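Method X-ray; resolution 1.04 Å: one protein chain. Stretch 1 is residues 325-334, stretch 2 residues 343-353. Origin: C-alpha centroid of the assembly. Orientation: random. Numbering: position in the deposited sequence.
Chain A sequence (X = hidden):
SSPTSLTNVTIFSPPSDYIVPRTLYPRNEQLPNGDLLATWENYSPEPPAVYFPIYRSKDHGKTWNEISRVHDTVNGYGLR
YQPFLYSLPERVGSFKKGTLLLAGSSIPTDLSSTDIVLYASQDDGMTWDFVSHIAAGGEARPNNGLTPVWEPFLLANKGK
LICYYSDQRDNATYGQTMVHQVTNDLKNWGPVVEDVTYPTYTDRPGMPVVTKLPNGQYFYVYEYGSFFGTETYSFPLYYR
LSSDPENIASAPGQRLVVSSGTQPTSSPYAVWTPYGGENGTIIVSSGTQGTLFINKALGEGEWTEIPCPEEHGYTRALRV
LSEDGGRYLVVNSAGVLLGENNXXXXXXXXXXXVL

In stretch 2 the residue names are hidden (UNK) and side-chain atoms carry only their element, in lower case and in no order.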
# COMPACT_ATOMS: atom_id res chain seq x y z
N GLY A 325 3.45 -14.24 17.81
CA GLY A 325 2.06 -14.37 17.39
C GLY A 325 1.39 -13.06 17.05
O GLY A 325 0.17 -12.91 17.29
N GLY A 326 2.12 -12.10 16.53
CA GLY A 326 1.52 -10.82 16.09
C GLY A 326 1.56 -9.70 17.09
O GLY A 326 0.76 -8.79 17.04
N ARG A 327 2.54 -9.74 17.99
CA ARG A 327 2.60 -8.79 19.08
C ARG A 327 3.06 -7.37 18.70
O ARG A 327 2.70 -6.44 19.41
CB ARG A 327 3.58 -9.38 20.13
CG ARG A 327 3.71 -8.45 21.35
CD ARG A 327 4.45 -9.22 22.49
NE ARG A 327 4.77 -8.23 23.54
CZ ARG A 327 5.47 -8.56 24.62
NH1 ARG A 327 5.84 -9.79 24.84
NH2 ARG A 327 5.75 -7.59 25.47
N TYR A 328 3.87 -7.21 17.68
CA TYR A 328 4.51 -5.91 17.39
C TYR A 328 4.02 -5.37 16.06
O TYR A 328 3.89 -6.07 15.06
CB TYR A 328 6.04 -6.11 17.37
CG TYR A 328 6.58 -6.49 18.73
CD1 TYR A 328 6.81 -5.53 19.71
CD2 TYR A 328 6.76 -7.84 19.04
CE1 TYR A 328 7.28 -5.88 20.95
CE2 TYR A 328 7.26 -8.18 20.31
CZ TYR A 328 7.50 -7.20 21.23
OH TYR A 328 7.95 -7.53 22.49
N LEU A 329 3.77 -4.04 16.06
CA LEU A 329 3.30 -3.32 14.90
C LEU A 329 4.36 -2.33 14.37
O LEU A 329 4.80 -1.44 15.12
CB LEU A 329 2.07 -2.50 15.29
CG LEU A 329 1.44 -1.66 14.16
CD1 LEU A 329 0.77 -2.54 13.12
CD2 LEU A 329 0.47 -0.66 14.75
N VAL A 330 4.73 -2.45 13.12
CA VAL A 330 5.52 -1.47 12.38
C VAL A 330 4.60 -0.39 11.85
O VAL A 330 3.55 -0.68 11.26
CB VAL A 330 6.23 -2.18 11.23
CG1 VAL A 330 6.66 -1.25 10.11
CG2 VAL A 330 7.44 -2.97 11.74
N VAL A 331 5.03 0.86 12.04
CA VAL A 331 4.37 2.04 11.52
C VAL A 331 5.45 2.84 10.77
O VAL A 331 6.40 3.32 11.39
CB VAL A 331 3.69 2.90 12.61
CG1 VAL A 331 2.87 3.98 11.95
CG2 VAL A 331 2.89 2.05 13.55
N ASN A 332 5.35 2.92 9.45
CA ASN A 332 6.46 3.35 8.57
C ASN A 332 6.00 4.49 7.70
O ASN A 332 5.07 4.31 6.88
CB ASN A 332 6.85 2.13 7.75
CG ASN A 332 7.81 2.29 6.62
OD1 ASN A 332 8.67 3.25 6.51
ND2 ASN A 332 7.76 1.44 5.70
N SER A 333 6.60 5.66 7.85
CA SER A 333 6.31 6.81 7.02
C SER A 333 7.47 7.11 6.06
O SER A 333 8.65 6.87 6.38
CB SER A 333 6.08 8.07 7.91
OG SER A 333 5.73 9.18 7.08
N ALA A 334 7.14 7.72 4.92
CA ALA A 334 8.13 8.28 4.01
C ALA A 334 7.90 9.74 3.75
O ALA A 334 8.48 10.32 2.81
CB ALA A 334 8.23 7.49 2.69
N UNK A 343 11.61 12.22 5.12
CA UNK A 343 12.54 11.13 5.36
C UNK A 343 11.74 9.87 5.54
O UNK A 343 10.52 9.92 5.76
c UNK A 343 13.20 10.55 10.81
c UNK A 343 13.46 11.41 6.58
n UNK A 343 14.00 11.07 9.87
c UNK A 343 12.66 11.72 7.84
c UNK A 343 13.62 12.08 8.97
n UNK A 343 13.40 9.67 11.73
n UNK A 343 11.95 11.03 10.81
N UNK A 344 12.42 8.73 5.48
CA UNK A 344 11.80 7.44 5.69
C UNK A 344 12.14 6.99 7.09
O UNK A 344 13.31 6.89 7.44
c UNK A 344 12.14 6.95 3.24
c UNK A 344 11.46 5.13 4.84
c UNK A 344 12.27 6.40 4.65
N UNK A 345 11.10 6.75 7.91
CA UNK A 345 11.27 6.38 9.31
C UNK A 345 10.31 5.26 9.67
O UNK A 345 9.33 4.97 8.98
c UNK A 345 11.09 7.58 10.21
o UNK A 345 9.78 8.07 10.21
N UNK A 346 10.57 4.66 10.84
CA UNK A 346 9.74 3.60 11.33
C UNK A 346 9.71 3.60 12.86
O UNK A 346 10.71 3.88 13.52
c UNK A 346 10.26 2.24 10.79
c UNK A 346 9.31 1.10 11.10
c UNK A 346 11.66 1.92 11.28
N UNK A 347 8.51 3.29 13.37
CA UNK A 347 8.32 2.99 14.79
C UNK A 347 7.77 1.57 14.91
O UNK A 347 7.15 1.06 13.99
c UNK A 347 7.38 3.99 15.43
o UNK A 347 7.85 5.32 15.34
N UNK A 348 8.01 0.97 16.09
CA UNK A 348 7.46 -0.33 16.42
C UNK A 348 6.73 -0.18 17.73
O UNK A 348 7.28 0.34 18.70
c UNK A 348 9.28 -1.55 15.18
c UNK A 348 7.96 -2.76 16.91
c UNK A 348 8.56 -1.41 16.51
N UNK A 349 5.48 -0.61 17.77
CA UNK A 349 4.64 -0.56 18.93
C UNK A 349 4.37 -1.94 19.46
O UNK A 349 4.19 -2.90 18.72
c UNK A 349 3.44 1.50 17.94
c UNK A 349 3.27 0.12 18.56
c UNK A 349 1.12 2.62 18.95
s UNK A 349 1.89 2.21 17.39
N UNK A 350 4.31 -2.04 20.81
CA UNK A 350 4.03 -3.30 21.51
C UNK A 350 2.55 -3.43 21.71
O UNK A 350 1.98 -2.77 22.60
o UNK A 350 3.83 -5.53 23.10
c UNK A 350 4.79 -3.35 22.83
c UNK A 350 4.60 -4.66 23.56
o UNK A 350 5.32 -4.85 24.61
N UNK A 351 1.89 -4.23 20.89
CA UNK A 351 0.43 -4.40 20.91
C UNK A 351 -0.04 -5.07 22.20
O UNK A 351 -1.24 -4.92 22.55
c UNK A 351 -0.05 -5.14 19.68
c UNK A 351 0.29 -4.43 18.34
c UNK A 351 -0.10 -5.34 17.17
c UNK A 351 -0.31 -3.06 18.26
N UNK A 352 0.83 -5.77 22.90
CA UNK A 352 0.47 -6.31 24.22
C UNK A 352 0.10 -5.16 25.16
O UNK A 352 -0.80 -5.34 26.03
n UNK A 352 2.90 -10.91 27.87
c UNK A 352 1.19 -7.94 26.07
c UNK A 352 2.13 -9.61 27.82
c UNK A 352 2.33 -8.90 26.47
c UNK A 352 1.58 -7.18 24.79
N UNK A 353 0.76 -4.02 25.02
CA UNK A 353 0.51 -2.87 25.88
C UNK A 353 -0.47 -1.89 25.28
O UNK A 353 -1.31 -1.37 26.02
c UNK A 353 1.62 -0.95 27.10
c UNK A 353 1.07 -1.20 28.47
o UNK A 353 0.94 -2.38 28.88
o UNK A 353 0.72 -0.22 29.16
c UNK A 353 1.82 -2.16 26.22
O HOH W 1 8.17 -5.14 24.28

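Position 343 carries three carbons in a row, a nitrogen, then a carbon bearing two more nitrogens. This guanidinium makes it Arg343; its CA-to-CB bond points away from stretch 1, and its backbone O lies 3.4 Å from Ala334 CA in a CA-H...O contact.

Position 344 has one carbon carrying two others, a beta-branched hydrocarbon: Val344. Its CG2 lies 4.0 Å from Ala334 CB.

Position 345 shows a carbon and one oxygen, hence Ser345. Its N donates to Ser333 O (2.9 Å) and its O accepts from Ser333 N (3.0 Å, at a more bent 137°); the hydroxyl is bonded elsewhere in the structure.

Position 346 repeats the three-carbon fork. One branch packs on Val330 CG1, and with no heteroatom the residue is Val346, the contact being CG2 to Val330 CG1 at 3.7 Å.

Position 347 again has one carbon and one oxygen: Ser347. Its N reaches Val331 O and its O receives Val331 N, both at 2.9 Å.

Position 348, another three-carbon fork, is Val348. Its CG1 is 3.9 Å from Tyr328 CB and its CG2 4.2 Å from Val330 CG2.

Position 349 is an unbranched chain of two carbons, a sulfur and a terminal carbon, which fits only Met349. SD lies 4.0 Å from Val331 CG2 and 4.2 Å from Leu329 CD2, while the backbone pairs with Leu329 through N to O and O to N, each 2.9 Å.

Position 350 has two carbons, the second carrying two oxygens that face the Arg327 guanidinium: Asp350. Arg327 NE to OD1 and Arg327 NH2 to OD2 are both 2.9 Å, a two-pronged salt bridge nearly in the guanidinium plane. OD1 also caps the following helix, accepting from the backbone N of 352 at 3.0 Å, and a water joins OD2 (2.9 Å) to Tyr328 OH (3.0 Å).

Position 351 has four carbons forked at the second: Leu351. Its N donates to Arg327 O (2.8 Å), and CD2 meets Leu329 CB at 3.8 Å.

Position 352 has four carbons in a row ending in nitrogen: Lys352. Its CD covers one guanidinium face, although NZ stands 4.4 Å from Arg327 NH1, a like charge.

Position 353 has three carbons, the third with two oxygens: Glu353, which makes no contact with stretch 1.

The contact is an antiparallel strand pair, its axes at 156°. Leu329, Val331 and Ser333 form paired backbone bonds with alternate residues opposite; the intervening pairs turn their side chains to the other face. Beyond this ladder, Asp350 ties Arg327 to the start of the helix.

Stretch 2, residues 343-353: RVSVSVMDLKE
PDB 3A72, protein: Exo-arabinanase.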